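Local coordinates for SusD superfamily protein (Bacteroides thetaiotaomicron, PDB 3MCX) that is of unknown exact function but, as a zinc-binding SusD family member of the outer membrane, probably takes part in capturing glycans for uptake, at residues Ile353-Glu365 / Ala377-Thr389. Residues are numbered along the deposited sequence; the frame is centred on the assembly and turned at random.
With ZN (zinc ion), chain E.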
loop_
_atom_site.group_PDB
_atom_site.type_symbol
_atom_site.label_atom_id
_atom_site.label_comp_id
_atom_site.label_asym_id
_atom_site.label_seq_id
_atom_site.Cartn_x
_atom_site.Cartn_y
_atom_site.Cartn_z
ATOM N N ILE A 353 -7.227 -0.105 2.276
ATOM C CA ILE A 353 -5.882 0.250 2.688
ATOM C C ILE A 353 -5.172 -0.907 3.381
ATOM O O ILE A 353 -3.996 -1.140 3.136
ATOM C CB ILE A 353 -5.914 1.507 3.596
ATOM C CG1 ILE A 353 -6.631 2.674 2.928
ATOM C CG2 ILE A 353 -4.469 1.901 4.064
ATOM C CD1 ILE A 353 -6.024 3.149 1.614
ATOM N N ILE A 354 -5.882 -1.642 4.241
ATOM C CA ILE A 354 -5.318 -2.840 4.861
ATOM C C ILE A 354 -6.453 -3.794 5.222
ATOM O O ILE A 354 -7.533 -3.375 5.626
ATOM C CB ILE A 354 -4.406 -2.487 6.078
ATOM C CG1 ILE A 354 -3.686 -3.718 6.621
ATOM C CG2 ILE A 354 -5.203 -1.781 7.164
ATOM C CD1 ILE A 354 -2.412 -3.379 7.419
ATOM N N ARG A 355 -6.208 -5.082 5.029
ATOM C CA ARG A 355 -7.192 -6.104 5.341
ATOM C C ARG A 355 -6.582 -7.288 6.104
ATOM O O ARG A 355 -5.365 -7.447 6.222
ATOM C CB ARG A 355 -7.923 -6.566 4.086
ATOM C CG ARG A 355 -7.091 -7.291 3.096
ATOM C CD ARG A 355 -7.937 -7.666 1.878
ATOM N NE ARG A 355 -7.129 -8.249 0.799
ATOM C CZ ARG A 355 -6.858 -9.546 0.593
ATOM N NH1 ARG A 355 -7.446 -10.516 1.289
ATOM N NH2 ARG A 355 -6.044 -9.886 -0.386
ATOM N N LEU A 356 -7.473 -8.102 6.643
ATOM C CA LEU A 356 -7.085 -9.111 7.601
ATOM C C LEU A 356 -6.063 -10.109 7.032
ATOM O O LEU A 356 -5.209 -10.568 7.779
ATOM C CB LEU A 356 -8.335 -9.818 8.116
ATOM C CG LEU A 356 -8.220 -10.664 9.376
ATOM C CD1 LEU A 356 -7.687 -9.833 10.569
ATOM C CD2 LEU A 356 -9.537 -11.370 9.713
ATOM N N SER A 357 -6.168 -10.507 5.759
ATOM C CA SER A 357 -5.190 -11.478 5.227
ATOM C C SER A 357 -3.750 -10.960 5.395
ATOM O O SER A 357 -2.836 -11.754 5.705
ATOM C CB SER A 357 -5.415 -11.812 3.747
ATOM O OG SER A 357 -6.523 -12.670 3.551
ATOM N N GLU A 358 -3.539 -9.651 5.202
ATOM C CA GLU A 358 -2.185 -9.105 5.342
ATOM C C GLU A 358 -1.724 -9.256 6.780
ATOM O O GLU A 358 -0.551 -9.529 7.033
ATOM C CB GLU A 358 -2.086 -7.637 4.915
ATOM C CG GLU A 358 -0.697 -7.081 5.126
ATOM C CD GLU A 358 -0.560 -5.606 4.835
ATOM O OE1 GLU A 358 -1.411 -5.069 4.117
ATOM O OE2 GLU A 358 0.385 -4.976 5.348
ATOM N N VAL A 359 -2.644 -9.052 7.707
ATOM C CA VAL A 359 -2.323 -9.111 9.134
ATOM C C VAL A 359 -1.875 -10.532 9.509
ATOM O O VAL A 359 -0.892 -10.709 10.218
ATOM C CB VAL A 359 -3.507 -8.633 10.018
ATOM C CG1 VAL A 359 -3.178 -8.813 11.486
ATOM C CG2 VAL A 359 -3.862 -7.172 9.718
ATOM N N TYR A 360 -2.593 -11.550 9.037
ATOM C CA TYR A 360 -2.185 -12.940 9.266
ATOM C C TYR A 360 -0.801 -13.216 8.655
ATOM O O TYR A 360 0.017 -13.886 9.280
ATOM C CB TYR A 360 -3.231 -13.922 8.701
ATOM C CG TYR A 360 -4.412 -14.222 9.597
ATOM C CD1 TYR A 360 -5.401 -13.274 9.859
ATOM C CD2 TYR A 360 -4.524 -15.464 10.198
ATOM C CE1 TYR A 360 -6.464 -13.577 10.689
ATOM C CE2 TYR A 360 -5.586 -15.785 11.020
ATOM C CZ TYR A 360 -6.548 -14.828 11.286
ATOM O OH TYR A 360 -7.595 -15.188 12.145
ATOM N N LEU A 361 -0.564 -12.726 7.450
ATOM C CA LEU A 361 0.719 -12.922 6.762
ATOM C C LEU A 361 1.867 -12.193 7.479
ATOM O O LEU A 361 2.959 -12.736 7.615
ATOM C CB LEU A 361 0.597 -12.555 5.270
ATOM C CG LEU A 361 -0.270 -13.538 4.471
ATOM C CD1 LEU A 361 -0.773 -12.863 3.188
ATOM C CD2 LEU A 361 0.469 -14.908 4.242
ATOM N N ASN A 362 1.580 -11.000 7.975
ATOM C CA ASN A 362 2.541 -10.232 8.793
ATOM C C ASN A 362 2.900 -10.999 10.037
ATOM O O ASN A 362 4.068 -11.080 10.405
ATOM C CB ASN A 362 1.961 -8.863 9.197
ATOM C CG ASN A 362 1.887 -7.873 8.047
ATOM O OD1 ASN A 362 2.382 -8.123 6.951
ATOM N ND2 ASN A 362 1.233 -6.704 8.303
ATOM N N ALA A 363 1.903 -11.572 10.713
ATOM C CA ALA A 363 2.196 -12.419 11.876
ATOM C C ALA A 363 3.051 -13.638 11.510
ATOM O O ALA A 363 3.973 -13.996 12.242
ATOM C CB ALA A 363 0.874 -12.859 12.587
ATOM N N ALA A 364 2.708 -14.311 10.417
ATOM C CA ALA A 364 3.454 -15.489 10.025
ATOM C C ALA A 364 4.928 -15.151 9.764
ATOM O O ALA A 364 5.808 -15.857 10.267
ATOM C CB ALA A 364 2.836 -16.139 8.804
ATOM N N GLU A 365 5.159 -14.074 9.030
ATOM C CA GLU A 365 6.516 -13.644 8.669
ATOM C C GLU A 365 7.272 -13.169 9.936
ATOM O O GLU A 365 8.405 -13.570 10.163
ATOM C CB GLU A 365 6.492 -12.559 7.605
ATOM C CG GLU A 365 7.861 -12.138 7.091
ATOM C CD GLU A 365 7.799 -11.087 6.013
ATOM O OE1 GLU A 365 6.707 -10.826 5.435
ATOM O OE2 GLU A 365 8.875 -10.477 5.757
ATOM N N ALA A 377 2.678 -19.078 14.489
ATOM C CA ALA A 377 2.946 -18.368 13.237
ATOM C C ALA A 377 2.647 -19.201 11.974
ATOM O O ALA A 377 2.030 -18.704 10.994
ATOM C CB ALA A 377 4.409 -17.883 13.229
ATOM N N GLN A 378 3.075 -20.462 12.008
ATOM C CA GLN A 378 2.833 -21.404 10.926
ATOM C C GLN A 378 1.317 -21.596 10.737
ATOM O O GLN A 378 0.807 -21.625 9.608
ATOM C CB GLN A 378 3.617 -22.677 11.277
ATOM C CG GLN A 378 3.064 -23.963 10.943
ATOM C CD GLN A 378 3.861 -25.070 11.627
ATOM O OE1 GLN A 378 4.953 -24.834 12.154
ATOM N NE2 GLN A 378 3.323 -26.255 11.620
ATOM N N GLY A 379 0.596 -21.618 11.848
ATOM C CA GLY A 379 -0.865 -21.714 11.824
ATOM C C GLY A 379 -1.484 -20.560 11.079
ATOM O O GLY A 379 -2.446 -20.739 10.337
ATOM N N TYR A 380 -0.936 -19.358 11.265
ATOM C CA TYR A 380 -1.505 -18.193 10.589
ATOM C C TYR A 380 -1.289 -18.247 9.082
ATOM O O TYR A 380 -2.161 -17.839 8.295
ATOM C CB TYR A 380 -0.954 -16.880 11.161
ATOM C CG TYR A 380 -1.305 -16.641 12.615
ATOM C CD1 TYR A 380 -2.570 -16.965 13.123
ATOM C CD2 TYR A 380 -0.377 -16.074 13.491
ATOM C CE1 TYR A 380 -2.886 -16.731 14.460
ATOM C CE2 TYR A 380 -0.696 -15.830 14.814
ATOM C CZ TYR A 380 -1.943 -16.152 15.294
ATOM O OH TYR A 380 -2.260 -15.908 16.625
ATOM N N LEU A 381 -0.127 -18.728 8.660
ATOM C CA LEU A 381 0.099 -18.959 7.231
ATOM C C LEU A 381 -0.920 -19.962 6.702
ATOM O O LEU A 381 -1.510 -19.757 5.648
ATOM C CB LEU A 381 1.516 -19.465 6.944
ATOM C CG LEU A 381 1.787 -19.650 5.441
ATOM C CD1 LEU A 381 1.609 -18.355 4.629
ATOM C CD2 LEU A 381 3.171 -20.329 5.214
ATOM N N ASN A 382 -1.133 -21.034 7.438
ATOM C CA ASN A 382 -2.078 -22.077 7.027
ATOM C C ASN A 382 -3.535 -21.590 7.035
ATOM O O ASN A 382 -4.341 -22.067 6.243
ATOM C CB ASN A 382 -1.891 -23.350 7.841
ATOM C CG ASN A 382 -0.669 -24.136 7.392
ATOM O OD1 ASN A 382 -0.225 -24.001 6.234
ATOM N ND2 ASN A 382 -0.091 -24.925 8.303
ATOM N N ASP A 383 -3.849 -20.600 7.876
ATOM C CA ASP A 383 -5.181 -19.960 7.841
ATOM C C ASP A 383 -5.456 -19.314 6.492
ATOM O O ASP A 383 -6.583 -19.286 6.049
ATOM C CB ASP A 383 -5.313 -18.909 8.943
ATOM C CG ASP A 383 -5.675 -19.513 10.282
ATOM O OD1 ASP A 383 -6.545 -20.403 10.311
ATOM O OD2 ASP A 383 -5.080 -19.101 11.321
ATOM N N ILE A 384 -4.433 -18.810 5.847
ATOM C CA ILE A 384 -4.582 -18.247 4.512
ATOM C C ILE A 384 -4.604 -19.376 3.500
ATOM O O ILE A 384 -5.571 -19.520 2.759
ATOM C CB ILE A 384 -3.491 -17.222 4.203
ATOM C CG1 ILE A 384 -3.492 -16.084 5.241
ATOM C CG2 ILE A 384 -3.679 -16.699 2.778
ATOM C CD1 ILE A 384 -4.802 -15.323 5.421
ATOM N N ILE A 385 -3.561 -20.205 3.486
ATOM C CA ILE A 385 -3.450 -21.290 2.495
ATOM C C ILE A 385 -4.722 -22.129 2.454
ATOM O O ILE A 385 -5.264 -22.380 1.370
ATOM C CB ILE A 385 -2.183 -22.178 2.723
ATOM C CG1 ILE A 385 -0.894 -21.370 2.509
ATOM C CG2 ILE A 385 -2.158 -23.359 1.723
ATOM C CD1 ILE A 385 0.393 -22.151 2.939
ATOM N N SER A 386 -5.210 -22.551 3.619
ATOM C CA SER A 386 -6.362 -23.465 3.696
ATOM C C SER A 386 -7.656 -22.857 3.167
ATOM O O SER A 386 -8.583 -23.607 2.832
ATOM C CB SER A 386 -6.606 -23.939 5.125
ATOM O OG SER A 386 -6.997 -22.875 5.960
ATOM N N ARG A 387 -7.715 -21.525 3.119
ATOM C CA ARG A 387 -8.876 -20.797 2.597
ATOM C C ARG A 387 -8.713 -20.348 1.152
ATOM O O ARG A 387 -9.549 -19.593 0.616
ATOM C CB ARG A 387 -9.204 -19.596 3.521
ATOM C CG ARG A 387 -9.719 -19.979 4.892
ATOM C CD ARG A 387 -9.903 -18.754 5.758
ATOM N NE ARG A 387 -10.554 -19.043 7.015
ATOM C CZ ARG A 387 -9.957 -19.572 8.082
ATOM N NH1 ARG A 387 -8.649 -19.822 8.086
ATOM N NH2 ARG A 387 -10.659 -19.805 9.171
ATOM N N ARG A 388 -7.621 -20.763 0.509
ATOM C CA ARG A 388 -7.332 -20.342 -0.860
ATOM C C ARG A 388 -7.127 -21.505 -1.830
ATOM O O ARG A 388 -7.031 -21.305 -3.045
ATOM C CB ARG A 388 -6.116 -19.408 -0.882
ATOM C CG ARG A 388 -6.281 -18.163 -0.039
ATOM C CD ARG A 388 -7.322 -17.222 -0.586
ATOM N NE ARG A 388 -7.334 -16.063 0.251
ATOM C CZ ARG A 388 -8.181 -15.852 1.252
ATOM N NH1 ARG A 388 -9.143 -16.704 1.510
ATOM N NH2 ARG A 388 -8.030 -14.736 1.958
ATOM N N THR A 389 -7.003 -22.709 -1.303
ATOM C CA THR A 389 -6.846 -23.893 -2.140
ATOM C C THR A 389 -7.523 -25.092 -1.516
ATOM O O THR A 389 -7.703 -25.152 -0.304
ATOM C CB THR A 389 -5.353 -24.208 -2.417
ATOM O OG1 THR A 389 -5.255 -25.330 -3.302
ATOM C CG2 THR A 389 -4.589 -24.511 -1.112
HETATM ZN ZN ZN E . -7.504 -21.016 11.995
#
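The antiparallel helical hairpin, a pairing in keeping with the TPR-like helices of SusD proteins, closes here at Ala364 and Ala377, between segments 356-365 and 377-385, whose axes come within 7.7 Å at 147°. Ala364 CA comes within 4.3 Å of Ala377 CA, and Ala364 CB rests 3.5 Å from Ala377 O, so the small residues let the backbones approach. Farther along, Tyr360 and Tyr380 cross almost perpendicularly, ring planes 86° apart, with Tyr360 CD2 3.8 Å from Tyr380 CD1. Tyr380 also presses CD2 against Ala363 CB (3.6 Å), while Tyr222 and Thr226 of helix 218-231 touch its side chain; an alanine here would probably open a gap beside Ala363 and leave the Tyr360 ring freer to turn. With CG1 anti to its carbonyl carbon (chi1 -58°) and the chain bent again at chi2, Ile384 brings CD1 against Tyr360 CB and Ser357. Leu361 CD2 meets Leu381 CD1 at 3.7 Å. Asp383 OD2 sits 3.4 Å from Tyr360 CE2, at the ring edge, whereas OD1 binds zinc (2.0 Å). The hairpin is thus joined by apolar packing, the Asp383 carboxylate being met by zinc and Arg387, and the Arg355 and Arg388 guanidinium groups by Glu255 and Glu413.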